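Local coordinates for protein GEO10716p1 (Drosophila melanogaster, PDB 7BTG) that probably dephosphorylates phosphoarginine in proteins, as a fly member of the low-molecular-weight protein tyrosine phosphatase family, at residues A[22-25]-A[26-30]; A[53-56]-A[57-60]; A[73-76]-A[77-81]; A[86-89]-A[90-94]; A[140-143]-A[144-148]. The protein carries 1 engineered substitution. One frame throughout, in Å; residues are numbered along the deposited sequence.

Contact 1 of 5, residues A[22-25]-A[26-30]; sequences KHLV and VKRNL. With PO4 (phosphate ion), chain C.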
loop_
_atom_site.group_PDB
_atom_site.type_symbol
_atom_site.label_atom_id
_atom_site.label_comp_id
_atom_site.label_asym_id
_atom_site.label_seq_id
_atom_site.Cartn_x
_atom_site.Cartn_y
_atom_site.Cartn_z
ATOM N N LYS A 22 -1.098 8.711 4.481
ATOM C CA LYS A 22 -0.516 9.624 5.459
ATOM C C LYS A 22 -1.120 11.021 5.335
ATOM O O LYS A 22 -1.428 11.660 6.350
ATOM C CB LYS A 22 1.002 9.677 5.300
ATOM C CG LYS A 22 1.741 8.778 6.266
ATOM C CD LYS A 22 3.218 8.624 5.903
ATOM C CE LYS A 22 3.926 7.760 6.948
ATOM N NZ LYS A 22 5.398 7.773 6.765
ATOM N N HIS A 23 -1.307 11.502 4.098
ATOM C CA HIS A 23 -1.929 12.803 3.880
ATOM C C HIS A 23 -3.384 12.799 4.334
ATOM O O HIS A 23 -3.814 13.688 5.075
ATOM C CB HIS A 23 -1.835 13.202 2.411
ATOM C CG HIS A 23 -2.379 14.571 2.117
ATOM N ND1 HIS A 23 -1.994 15.695 2.820
ATOM C CD2 HIS A 23 -3.285 14.995 1.199
ATOM C CE1 HIS A 23 -2.636 16.751 2.348
ATOM N NE2 HIS A 23 -3.424 16.354 1.364
ATOM N N LEU A 24 -4.149 11.791 3.915
ATOM C CA LEU A 24 -5.554 11.723 4.293
ATOM C C LEU A 24 -5.740 11.809 5.804
ATOM O O LEU A 24 -6.621 12.537 6.279
ATOM C CB LEU A 24 -6.189 10.447 3.738
ATOM C CG LEU A 24 -6.423 10.434 2.228
ATOM C CD1 LEU A 24 -6.950 9.070 1.798
ATOM C CD2 LEU A 24 -7.385 11.553 1.777
ATOM N N VAL A 25 -4.917 11.095 6.584
ATOM C CA VAL A 25 -5.160 11.069 8.024
ATOM C C VAL A 25 -4.804 12.385 8.688
ATOM O O VAL A 25 -5.317 12.671 9.775
ATOM C CB VAL A 25 -4.420 9.938 8.767
ATOM C CG1 VAL A 25 -4.497 8.628 8.001
ATOM C CG2 VAL A 25 -2.999 10.340 9.100
ATOM N N VAL A 26 -3.931 13.197 8.086
ATOM C CA VAL A 26 -3.718 14.525 8.651
ATOM C C VAL A 26 -4.825 15.476 8.196
ATOM O O VAL A 26 -5.362 16.241 9.003
ATOM C CB VAL A 26 -2.304 15.055 8.318
ATOM C CG1 VAL A 26 -1.263 14.001 8.613
ATOM C CG2 VAL A 26 -2.179 15.552 6.884
ATOM N N LYS A 27 -5.220 15.408 6.918
ATOM C CA LYS A 27 -6.312 16.244 6.426
ATOM C C LYS A 27 -7.624 15.873 7.096
ATOM O O LYS A 27 -8.544 16.696 7.164
ATOM C CB LYS A 27 -6.440 16.112 4.905
ATOM C CG LYS A 27 -7.219 17.233 4.218
ATOM C CD LYS A 27 -7.864 16.772 2.888
ATOM C CE LYS A 27 -9.048 15.800 3.115
ATOM N NZ LYS A 27 -10.231 16.427 3.824
ATOM N N ARG A 28 -7.734 14.641 7.586
ATOM C CA ARG A 28 -8.850 14.237 8.428
ATOM C C ARG A 28 -8.540 14.357 9.908
ATOM O O ARG A 28 -9.420 14.071 10.726
ATOM C CB ARG A 28 -9.256 12.792 8.136
ATOM C CG ARG A 28 -10.461 12.637 7.235
ATOM C CD ARG A 28 -10.123 12.840 5.771
ATOM N NE ARG A 28 -10.732 11.775 4.983
ATOM C CZ ARG A 28 -10.961 11.835 3.679
ATOM N NH1 ARG A 28 -10.636 12.923 2.984
ATOM N NH2 ARG A 28 -11.516 10.797 3.073
ATOM N N ASN A 29 -7.303 14.719 10.262
ATOM C CA ASN A 29 -6.906 14.961 11.650
ATOM C C ASN A 29 -7.159 13.741 12.540
ATOM O O ASN A 29 -7.698 13.856 13.642
ATOM C CB ASN A 29 -7.623 16.200 12.198
ATOM C CG ASN A 29 -6.908 16.816 13.390
ATOM O OD1 ASN A 29 -6.023 17.656 13.225
ATOM N ND2 ASN A 29 -7.294 16.406 14.596
ATOM N N LEU A 30 -6.753 12.564 12.077
ATOM C CA LEU A 30 -7.030 11.341 12.818
ATOM C C LEU A 30 -5.906 10.985 13.783
ATOM O O LEU A 30 -4.755 11.396 13.632
ATOM C CB LEU A 30 -7.256 10.154 11.879
ATOM C CG LEU A 30 -8.292 10.208 10.764
ATOM C CD1 LEU A 30 -8.566 8.788 10.309
ATOM C CD2 LEU A 30 -9.567 10.890 11.221
HETATM P P PO4 C . 8.958 5.874 6.290
HETATM O O1 PO4 C . 8.307 6.597 7.450
HETATM O O2 PO4 C . 8.633 6.556 4.973
HETATM O O3 PO4 C . 10.452 5.910 6.484
HETATM O O4 PO4 C . 8.529 4.411 6.334
#
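Leu30 N reaches back to Val25 O at 2.7 Å, nearly straight at the hydrogen (172°), and Asn29 N bonds to Val26 O at 2.8 Å. One step earlier, Lys27 N meets His23 O and Arg28 N meets Leu24 O. Away from this turn the extended Lys22 chain carries NZ to a weak bond of 3.2 Å with PO4 O1, of an ion probably from the crystallisation liquor that also binds His66; the salt bridge of Lys22 is to Glu18. The Arg28 chain bends at chi2 (79°) and chi3, folding the guanidinium back beside Leu24, whose CD2 lies over one face toward the rim, 3.7 Å from Arg28 NH1. With an alanine in place of Arg28, Leu24 CD2 would probably lose that flat cover, and Glu147 its long, weak ion-pair partner. Val25 CB rests 4.2 Å from Leu30 CB. The positive phi of Asn29 (57°) and the paired return bonds define a Schellman motif, ending helix 13-27 of the beta-alpha-beta unit joining strands 2-7 and 34-39.

Contact 2 of 5, residues A[53-56]-A[57-60]; sequences GQQL and LKQH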
loop_
_atom_site.group_PDB
_atom_site.type_symbol
_atom_site.label_atom_id
_atom_site.label_comp_id
_atom_site.label_asym_id
_atom_site.label_seq_id
_atom_site.Cartn_x
_atom_site.Cartn_y
_atom_site.Cartn_z
ATOM N N GLY A 53 7.483 8.485 -9.577
ATOM C CA GLY A 53 6.375 8.409 -8.646
ATOM C C GLY A 53 6.481 9.502 -7.609
ATOM O O GLY A 53 5.473 10.069 -7.171
ATOM N N GLN A 54 7.717 9.803 -7.202
ATOM C CA GLN A 54 7.950 10.960 -6.342
ATOM C C GLN A 54 7.558 12.252 -7.047
ATOM O O GLN A 54 7.123 13.215 -6.398
ATOM C CB GLN A 54 9.419 11.006 -5.911
ATOM C CG GLN A 54 9.820 9.891 -4.954
ATOM C CD GLN A 54 11.190 10.110 -4.319
ATOM O OE1 GLN A 54 12.203 9.648 -4.835
ATOM N NE2 GLN A 54 11.221 10.807 -3.187
ATOM N N GLN A 55 7.694 12.290 -8.371
ATOM C CA GLN A 55 7.249 13.455 -9.121
ATOM C C GLN A 55 5.736 13.571 -9.090
ATOM O O GLN A 55 5.191 14.603 -8.677
ATOM C CB GLN A 55 7.758 13.387 -10.559
ATOM C CG GLN A 55 9.208 13.834 -10.684
ATOM C CD GLN A 55 9.499 15.108 -9.886
ATOM O OE1 GLN A 55 9.188 16.216 -10.337
ATOM N NE2 GLN A 55 10.095 14.952 -8.691
ATOM N N LEU A 56 5.040 12.514 -9.510
ATOM C CA LEU A 56 3.584 12.522 -9.452
ATOM C C LEU A 56 3.088 12.876 -8.053
ATOM O O LEU A 56 2.123 13.629 -7.901
ATOM C CB LEU A 56 3.045 11.168 -9.905
ATOM C CG LEU A 56 1.543 10.949 -9.861
ATOM C CD1 LEU A 56 0.841 12.030 -10.659
ATOM C CD2 LEU A 56 1.237 9.585 -10.435
ATOM N N LEU A 57 3.767 12.386 -7.021
ATOM C CA LEU A 57 3.386 12.731 -5.657
ATOM C C LEU A 57 3.580 14.220 -5.378
ATOM O O LEU A 57 2.664 14.886 -4.884
ATOM C CB LEU A 57 4.182 11.888 -4.668
ATOM C CG LEU A 57 3.688 10.447 -4.555
ATOM C CD1 LEU A 57 4.675 9.625 -3.754
ATOM C CD2 LEU A 57 2.309 10.422 -3.903
ATOM N N LYS A 58 4.776 14.756 -5.666
ATOM C CA LYS A 58 5.017 16.188 -5.493
ATOM C C LYS A 58 3.989 17.020 -6.246
ATOM O O LYS A 58 3.451 17.995 -5.711
ATOM C CB LYS A 58 6.429 16.554 -5.955
ATOM C CG LYS A 58 6.544 17.995 -6.488
ATOM C CD LYS A 58 7.952 18.372 -6.908
ATOM C CE LYS A 58 8.738 18.986 -5.756
ATOM N NZ LYS A 58 10.104 19.388 -6.206
ATOM N N GLN A 59 3.698 16.646 -7.483
ATOM C CA GLN A 59 2.651 17.304 -8.239
ATOM C C GLN A 59 1.300 17.293 -7.519
ATOM O O GLN A 59 0.408 18.056 -7.905
ATOM C CB GLN A 59 2.582 16.631 -9.610
ATOM C CG GLN A 59 1.298 16.761 -10.375
ATOM C CD GLN A 59 1.350 15.977 -11.658
ATOM O OE1 GLN A 59 2.422 15.810 -12.243
ATOM N NE2 GLN A 59 0.203 15.468 -12.097
ATOM N N HIS A 60 1.134 16.486 -6.464
ATOM C CA HIS A 60 -0.071 16.504 -5.643
ATOM C C HIS A 60 0.203 16.967 -4.219
ATOM O O HIS A 60 -0.602 16.705 -3.319
ATOM C CB HIS A 60 -0.732 15.128 -5.626
ATOM C CG HIS A 60 -1.495 14.818 -6.870
ATOM N ND1 HIS A 60 -2.825 15.139 -7.022
ATOM C CD2 HIS A 60 -1.112 14.232 -8.030
ATOM C CE1 HIS A 60 -3.238 14.744 -8.215
ATOM N NE2 HIS A 60 -2.217 14.195 -8.849
#
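The imidazole of His60 presents its edge to the backbone of Leu56: Leu56 O lies in the ring plane, 3.3 Å from His60 CD2. The same CD2 is 3.9 Å from Leu56 CD1, and the two side chains run side by side, pointing the same way. Beyond these residues, the ring stacks with that of Tyr139. A second flat group, the amide of Gln59, approaches the same methyl, with Gln59 NE2 3.8 Å from Leu56 CD1. That methyl is within reach of both because Leu56 CG stands anti to the backbone N (chi1 177°), which sets the branch beside the carbonyl carbon, toward the residues that follow. Leu56 also touches Phe135, Asn136 and Tyr139, so the contact sets helix 51-58 against helix 133-154, one of the flanking helices of this parallel alpha/beta fold. The backbone beneath is regularly helical. Leu57 N bonds to Gly53 O at 2.9 Å, Lys58 N to Gln54 O at the same length, and Gln59 N to Gln55 O at 2.8 Å, the last almost straight (177°). Leu57 CG sits only 3.2 Å from Gly53 O, beside the carbonyl that its own amide uses, and its branches continue to Leu62 and Thr64 in the following loop. On the solvent-facing side, the aliphatic part of Lys58 passes Gln55, with Lys58 CD 4.2 Å from Gln55 OE1.

Contact 3 of 5, residues A[73-76]-A[77-81]; sequences AQDF and YDFDY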
loop_
_atom_site.group_PDB
_atom_site.type_symbol
_atom_site.label_atom_id
_atom_site.label_comp_id
_atom_site.label_asym_id
_atom_site.label_seq_id
_atom_site.Cartn_x
_atom_site.Cartn_y
_atom_site.Cartn_z
ATOM N N ALA A 73 8.700 -10.999 9.298
ATOM C CA ALA A 73 7.711 -11.685 10.113
ATOM C C ALA A 73 7.088 -10.745 11.147
ATOM O O ALA A 73 5.870 -10.786 11.373
ATOM C CB ALA A 73 8.357 -12.887 10.793
ATOM N N GLN A 74 7.910 -9.886 11.779
ATOM C CA GLN A 74 7.411 -8.952 12.788
ATOM C C GLN A 74 6.272 -8.109 12.255
ATOM O O GLN A 74 5.339 -7.774 12.998
ATOM C CB GLN A 74 8.531 -8.023 13.271
ATOM C CG GLN A 74 9.252 -8.484 14.523
ATOM C CD GLN A 74 8.445 -8.297 15.807
ATOM O OE1 GLN A 74 7.312 -7.787 15.800
ATOM N NE2 GLN A 74 9.037 -8.712 16.924
ATOM N N ASP A 75 6.328 -7.765 10.970
ATOM C CA ASP A 75 5.293 -6.933 10.380
ATOM C C ASP A 75 3.908 -7.548 10.555
ATOM O O ASP A 75 2.939 -6.835 10.817
ATOM C CB ASP A 75 5.602 -6.697 8.906
ATOM C CG ASP A 75 6.756 -5.759 8.714
ATOM O OD1 ASP A 75 6.831 -4.782 9.481
ATOM O OD2 ASP A 75 7.582 -5.991 7.808
ATOM N N PHE A 76 3.801 -8.870 10.449
ATOM C CA PHE A 76 2.496 -9.513 10.511
ATOM C C PHE A 76 1.842 -9.411 11.885
ATOM O O PHE A 76 0.618 -9.571 11.989
ATOM C CB PHE A 76 2.634 -10.976 10.100
ATOM C CG PHE A 76 2.836 -11.160 8.631
ATOM C CD1 PHE A 76 1.763 -11.445 7.802
ATOM C CD2 PHE A 76 4.097 -11.013 8.066
ATOM C CE1 PHE A 76 1.948 -11.606 6.443
ATOM C CE2 PHE A 76 4.283 -11.178 6.699
ATOM C CZ PHE A 76 3.200 -11.466 5.892
ATOM N N TYR A 77 2.621 -9.158 12.932
ATOM C CA TYR A 77 2.093 -8.982 14.276
ATOM C C TYR A 77 1.921 -7.522 14.669
ATOM O O TYR A 77 1.227 -7.245 15.651
ATOM C CB TYR A 77 3.015 -9.654 15.298
ATOM C CG TYR A 77 3.204 -11.143 15.086
ATOM C CD1 TYR A 77 2.217 -12.041 15.449
ATOM C CD2 TYR A 77 4.368 -11.643 14.538
ATOM C CE1 TYR A 77 2.387 -13.387 15.273
ATOM C CE2 TYR A 77 4.547 -12.996 14.359
ATOM C CZ TYR A 77 3.557 -13.857 14.733
ATOM O OH TYR A 77 3.721 -15.198 14.556
ATOM N N ASP A 78 2.528 -6.590 13.934
ATOM C CA ASP A 78 2.521 -5.181 14.299
ATOM C C ASP A 78 1.566 -4.330 13.468
ATOM O O ASP A 78 1.612 -3.107 13.579
ATOM C CB ASP A 78 3.930 -4.592 14.182
ATOM C CG ASP A 78 4.922 -5.246 15.132
ATOM O OD1 ASP A 78 4.506 -5.743 16.207
ATOM O OD2 ASP A 78 6.125 -5.256 14.791
ATOM N N PHE A 79 0.727 -4.916 12.619
ATOM C CA PHE A 79 -0.165 -4.082 11.825
ATOM C C PHE A 79 -1.576 -4.636 11.890
ATOM O O PHE A 79 -1.781 -5.836 12.080
ATOM C CB PHE A 79 0.296 -3.958 10.363
ATOM C CG PHE A 79 1.517 -3.102 10.191
ATOM C CD1 PHE A 79 1.396 -1.744 9.971
ATOM C CD2 PHE A 79 2.791 -3.655 10.280
ATOM C CE1 PHE A 79 2.527 -0.947 9.837
ATOM C CE2 PHE A 79 3.915 -2.875 10.142
ATOM C CZ PHE A 79 3.793 -1.519 9.917
ATOM N N ASP A 80 -2.549 -3.735 11.757
ATOM C CA ASP A 80 -3.954 -4.118 11.732
ATOM C C ASP A 80 -4.404 -4.497 10.327
ATOM O O ASP A 80 -5.216 -5.412 10.150
ATOM C CB ASP A 80 -4.825 -2.968 12.269
ATOM C CG ASP A 80 -4.361 -2.470 13.638
ATOM O OD1 ASP A 80 -4.369 -3.263 14.606
ATOM O OD2 ASP A 80 -3.988 -1.284 13.745
ATOM N N TYR A 81 -3.907 -3.782 9.328
ATOM C CA TYR A 81 -4.206 -4.054 7.933
ATOM C C TYR A 81 -2.892 -4.155 7.183
ATOM O O TYR A 81 -1.979 -3.364 7.428
ATOM C CB TYR A 81 -5.097 -2.958 7.327
ATOM C CG TYR A 81 -6.519 -3.074 7.794
ATOM C CD1 TYR A 81 -7.442 -3.775 7.048
ATOM C CD2 TYR A 81 -6.930 -2.519 9.016
ATOM C CE1 TYR A 81 -8.751 -3.918 7.474
ATOM C CE2 TYR A 81 -8.250 -2.643 9.453
ATOM C CZ TYR A 81 -9.156 -3.352 8.672
ATOM O OH TYR A 81 -10.471 -3.517 9.060
#
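Phe79, its CG anti to its carbonyl carbon and beside its backbone N, turns its ring edge back to Asp75, whose O lies in the ring plane 3.2 Å from Phe79 CD2. The next ring carbon, Phe79 CE2, meets Asp75 OD1 at 3.5 Å, with carboxylate and ring planes 57° apart. This is the end of the short, weakly bonded helix 73-78, which leads into strand 81-84 of the parallel sheet. Its bonds, Tyr77 N to Gln74 O at 3.1 Å and Asp78 N to Asp75 O at 3.2 Å, each span three residues, and each donor stands well above the carbonyl plane, 56° and 69° out of it. Asp75 is fixed from before the turn, OD2 taking the amide of Ser72 and a salt bridge from Arg69, while Phe79 continues onto Lys2 and Leu4 of strand 2-7. Phe76 leaves the turn inward, to Leu93, Met96 and Ile108. On the outer side Tyr77 OH bonds to Pro102 O, and Tyr77 CD2 lies obliquely 3.6 Å from Ala73 O.

Contact 4 of 5, residues A[86-89]-A[90-94]; sequences DNSN and LLELE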
loop_
_atom_site.group_PDB
_atom_site.type_symbol
_atom_site.label_atom_id
_atom_site.label_comp_id
_atom_site.label_asym_id
_atom_site.label_seq_id
_atom_site.Cartn_x
_atom_site.Cartn_y
_atom_site.Cartn_z
ATOM N N ASP A 86 -1.946 -6.595 -5.656
ATOM C CA ASP A 86 -2.060 -7.685 -6.620
ATOM C C ASP A 86 -2.611 -8.926 -5.945
ATOM O O ASP A 86 -2.387 -9.157 -4.752
ATOM C CB ASP A 86 -0.676 -8.120 -7.174
ATOM C CG ASP A 86 -0.235 -7.288 -8.284
ATOM O OD1 ASP A 86 -1.137 -6.885 -9.048
ATOM O OD2 ASP A 86 0.981 -7.028 -8.388
ATOM N N ASN A 87 -3.207 -9.801 -6.746
ATOM C CA ASN A 87 -3.520 -11.104 -6.189
ATOM C C ASN A 87 -2.262 -11.942 -6.043
ATOM O O ASN A 87 -2.182 -12.797 -5.155
ATOM C CB ASN A 87 -4.561 -11.809 -7.041
ATOM C CG ASN A 87 -5.249 -12.911 -6.280
ATOM O OD1 ASN A 87 -5.126 -14.098 -6.617
ATOM N ND2 ASN A 87 -5.954 -12.534 -5.218
ATOM N N SER A 88 -1.250 -11.678 -6.869
ATOM C CA SER A 88 0.067 -12.246 -6.622
ATOM C C SER A 88 0.580 -11.863 -5.238
ATOM O O SER A 88 0.955 -12.738 -4.445
ATOM C CB SER A 88 1.053 -11.796 -7.698
ATOM O OG SER A 88 2.387 -12.018 -7.257
ATOM N N ASN A 89 0.647 -10.550 -4.951
ATOM C CA ASN A 89 1.052 -10.089 -3.624
ATOM C C ASN A 89 0.217 -10.772 -2.557
ATOM O O ASN A 89 0.747 -11.268 -1.560
ATOM C CB ASN A 89 0.880 -8.570 -3.437
ATOM C CG ASN A 89 1.537 -7.707 -4.508
ATOM O OD1 ASN A 89 1.149 -6.537 -4.653
ATOM N ND2 ASN A 89 2.531 -8.229 -5.225
ATOM N N LEU A 90 -1.110 -10.759 -2.737
ATOM C CA LEU A 90 -2.013 -11.310 -1.731
ATOM C C LEU A 90 -1.664 -12.761 -1.418
ATOM O O LEU A 90 -1.538 -13.136 -0.250
ATOM C CB LEU A 90 -3.468 -11.203 -2.202
ATOM C CG LEU A 90 -4.566 -11.555 -1.199
ATOM C CD1 LEU A 90 -4.519 -10.617 -0.032
ATOM C CD2 LEU A 90 -5.956 -11.476 -1.891
ATOM N N LEU A 91 -1.491 -13.583 -2.455
ATOM C CA LEU A 91 -1.211 -15.001 -2.243
ATOM C C LEU A 91 0.116 -15.206 -1.531
ATOM O O LEU A 91 0.224 -16.081 -0.666
ATOM C CB LEU A 91 -1.209 -15.764 -3.569
ATOM C CG LEU A 91 -2.556 -15.951 -4.248
ATOM C CD1 LEU A 91 -2.475 -17.111 -5.215
ATOM C CD2 LEU A 91 -3.627 -16.185 -3.216
ATOM N N GLU A 92 1.140 -14.419 -1.885
ATOM C CA GLU A 92 2.415 -14.575 -1.206
ATOM C C GLU A 92 2.295 -14.149 0.246
ATOM O O GLU A 92 2.909 -14.763 1.129
ATOM C CB GLU A 92 3.513 -13.778 -1.910
ATOM C CG GLU A 92 3.727 -14.185 -3.363
ATOM C CD GLU A 92 4.931 -13.513 -4.016
ATOM O OE1 GLU A 92 5.712 -12.839 -3.320
ATOM O OE2 GLU A 92 5.107 -13.696 -5.234
ATOM N N LEU A 93 1.485 -13.109 0.515
ATOM C CA LEU A 93 1.330 -12.652 1.893
ATOM C C LEU A 93 0.491 -13.627 2.695
ATOM O O LEU A 93 0.709 -13.791 3.901
ATOM C CB LEU A 93 0.692 -11.266 1.939
ATOM C CG LEU A 93 1.472 -10.021 1.535
ATOM C CD1 LEU A 93 0.512 -8.851 1.366
ATOM C CD2 LEU A 93 2.547 -9.675 2.571
ATOM N N GLU A 94 -0.476 -14.274 2.050
ATOM C CA GLU A 94 -1.258 -15.273 2.756
ATOM C C GLU A 94 -0.413 -16.505 3.092
ATOM O O GLU A 94 -0.476 -17.003 4.216
ATOM C CB GLU A 94 -2.497 -15.613 1.931
ATOM C CG GLU A 94 -3.598 -14.586 2.154
ATOM C CD GLU A 94 -4.708 -14.672 1.145
ATOM O OE1 GLU A 94 -4.531 -15.298 0.083
ATOM O OE2 GLU A 94 -5.778 -14.123 1.425
#
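Asn87 sets its amide between two leucines of the next turn, and its side chain and theirs cross obliquely. Asn87 ND2 lies 3.5 Å from Leu90 CD2, while Asn87 OD1 is 4.0 Å from Leu91 CG. The amide gets there because Asn87 CG is anti to the backbone N (chi1 -160°). This is the start of helix 87-99, its first two turns, the helix of the beta-alpha-beta crossover between strands 81-84 and 107-110. Asp86 holds the N-cap position but makes no capping bond with its side chain; its OD2 instead forms a salt bridge with Arg13. Its carbonyl starts the helical series, Leu90 N to Asp86 O at 2.9 Å, and equivalent bonds follow from Leu91, Glu92 and Leu93. The leucines divide by direction: Leu90 and Leu93 go inward to Ala84 and Ile108, and Leu91 goes outward. Glu92 extends along Ser88, with Glu92 CG 3.3 Å from Ser88 O, and its OE2 forms a salt bridge with Arg41. Asn89 is buried, and its OD1 accepts a bond from Met85 N and a weak one, 3.3 Å long, from Asp86 N.

Contact 5 of 5, residues A[140-143]-A[144-148]; sequences LQIL and ESCER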
loop_
_atom_site.group_PDB
_atom_site.type_symbol
_atom_site.label_atom_id
_atom_site.label_comp_id
_atom_site.label_asym_id
_atom_site.label_seq_id
_atom_site.Cartn_x
_atom_site.Cartn_y
_atom_site.Cartn_z
ATOM N N LEU A 140 -4.833 6.954 -8.950
ATOM C CA LEU A 140 -6.279 7.127 -8.821
ATOM C C LEU A 140 -6.917 5.932 -8.123
ATOM O O LEU A 140 -7.743 6.110 -7.219
ATOM C CB LEU A 140 -6.912 7.352 -10.201
ATOM C CG LEU A 140 -6.532 8.655 -10.939
ATOM C CD1 LEU A 140 -6.858 8.575 -12.436
ATOM C CD2 LEU A 140 -7.187 9.907 -10.317
ATOM N N GLN A 141 -6.544 4.708 -8.523
ATOM C CA GLN A 141 -7.030 3.517 -7.826
ATOM C C GLN A 141 -6.652 3.544 -6.352
ATOM O O GLN A 141 -7.451 3.160 -5.492
ATOM C CB GLN A 141 -6.472 2.245 -8.459
ATOM C CG GLN A 141 -7.234 1.659 -9.620
ATOM C CD GLN A 141 -6.385 0.634 -10.388
ATOM O OE1 GLN A 141 -5.258 0.919 -10.770
ATOM N NE2 GLN A 141 -6.926 -0.564 -10.595
ATOM N N ILE A 142 -5.431 3.971 -6.042
ATOM C CA ILE A 142 -4.993 3.964 -4.652
ATOM C C ILE A 142 -5.743 5.030 -3.861
ATOM O O ILE A 142 -6.153 4.804 -2.715
ATOM C CB ILE A 142 -3.464 4.148 -4.569
ATOM C CG1 ILE A 142 -2.722 2.906 -5.086
ATOM C CG2 ILE A 142 -3.050 4.403 -3.149
ATOM C CD1 ILE A 142 -1.244 3.168 -5.444
ATOM N N LEU A 143 -5.942 6.200 -4.463
ATOM C CA LEU A 143 -6.647 7.279 -3.780
ATOM C C LEU A 143 -8.088 6.881 -3.459
ATOM O O LEU A 143 -8.523 6.985 -2.309
ATOM C CB LEU A 143 -6.609 8.541 -4.637
ATOM C CG LEU A 143 -7.306 9.770 -4.066
ATOM C CD1 LEU A 143 -6.812 10.031 -2.653
ATOM C CD2 LEU A 143 -7.014 10.939 -4.970
ATOM N N GLU A 144 -8.840 6.394 -4.454
ATOM C CA GLU A 144 -10.212 5.997 -4.160
ATOM C C GLU A 144 -10.236 4.877 -3.137
ATOM O O GLU A 144 -11.042 4.911 -2.193
ATOM C CB GLU A 144 -10.962 5.569 -5.421
ATOM C CG GLU A 144 -12.434 5.220 -5.129
ATOM C CD GLU A 144 -13.228 4.831 -6.376
ATOM O OE1 GLU A 144 -12.704 5.010 -7.500
ATOM O OE2 GLU A 144 -14.381 4.351 -6.227
ATOM N N SER A 145 -9.334 3.891 -3.297
ATOM C CA SER A 145 -9.274 2.755 -2.382
ATOM C C SER A 145 -9.080 3.217 -0.949
ATOM O O SER A 145 -9.790 2.770 -0.044
ATOM C CB SER A 145 -8.136 1.799 -2.775
ATOM O OG SER A 145 -8.277 1.294 -4.085
ATOM N N CYS A 146 -8.098 4.093 -0.713
ATOM C CA CYS A 146 -7.895 4.603 0.639
ATOM C C CYS A 146 -9.114 5.387 1.127
ATOM O O CYS A 146 -9.462 5.344 2.313
ATOM C CB CYS A 146 -6.652 5.499 0.697
ATOM S SG CYS A 146 -5.057 4.678 0.512
ATOM N N GLU A 147 -9.747 6.150 0.237
ATOM C CA GLU A 147 -10.905 6.938 0.653
ATOM C C GLU A 147 -12.041 6.045 1.125
ATOM O O GLU A 147 -12.579 6.236 2.221
ATOM C CB GLU A 147 -11.368 7.822 -0.491
ATOM C CG GLU A 147 -10.308 8.770 -0.928
ATOM C CD GLU A 147 -10.855 10.082 -1.342
ATOM O OE1 GLU A 147 -11.597 10.686 -0.543
ATOM O OE2 GLU A 147 -10.559 10.491 -2.482
ATOM N N ARG A 148 -12.417 5.051 0.319
ATOM C CA ARG A 148 -13.508 4.183 0.748
ATOM C C ARG A 148 -13.118 3.362 1.964
ATOM O O ARG A 148 -13.967 3.084 2.815
ATOM C CB ARG A 148 -13.962 3.298 -0.411
ATOM C CG ARG A 148 -14.457 4.139 -1.561
ATOM C CD ARG A 148 -15.369 3.419 -2.488
ATOM N NE ARG A 148 -15.761 4.305 -3.578
ATOM C CZ ARG A 148 -16.787 5.153 -3.528
ATOM N NH1 ARG A 148 -17.536 5.227 -2.442
ATOM N NH2 ARG A 148 -17.062 5.927 -4.566
#
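Leu143 holds its CG anti to the backbone N (chi1 180°), while Glu147 turns its CG beside its own N (chi1 -60°) and bends at chi2; together these place the carboxylate, as modelled, against the leucine branches. The two side chains meet at a slant near the middle of helix 133-154, the long C-terminal helix of this phosphatase fold, which packs on helix 13-27. Glu147 OE2 is 3.7 Å from Leu143 CG and 3.8 Å from Leu143 CD1, though the model of Glu147 is doubtful where its CG crowds Leu143 O. Were Glu147 a glycine, these leucine atoms would probably lose their cover and Arg28 the acid of a long, weak ion pair. On the buried side Gln141 O accepts two bonds from Ser145: one from N at 3.0 Å, the other from OG at a doubtfully short 2.5 Å. Cys146 SG touches Ile142 CG2 at 4.2 Å, and these residues continue to Leu24 and to Ala17 and Ile20 respectively. The Gln141 side chain leaves the helix on the same side as Ser145, both touching Ile115, and its NE2 bonds to the carbonyls of Asp120 and Ile122. On the outer face Glu144 OE2 is shared by two arginines, Arg117 and Arg148: Arg148 NE lies 3.0 Å from Glu144 OE2, donating at 171° to the anti lone pair, with the oxygen in the guanidinium plane.

All five contacts are local, each within one helix or its end, and all are partly buried. The centre of contact 5 lies closest to the chain's centre, about 10 Å from it, those of the others 13 to 16 Å; one touching residue is exposed in contact 5, four in contact 2. Contacts 1 and 5 touch, Leu24 CD1 meeting Cys146 CB at 3.7 Å, so helices 13-27 and 133-154 share an apolar seam. Contacts 3 and 4 touch through Phe76 and Leu93. Chemistry differs: a Schellman cap and guanidinium packing in contact 1, an imidazole edge in contact 2, weak bonds and an aromatic edge in contact 3, an amide between leucines in contact 4, a serine bond and salt bridge in contact 5.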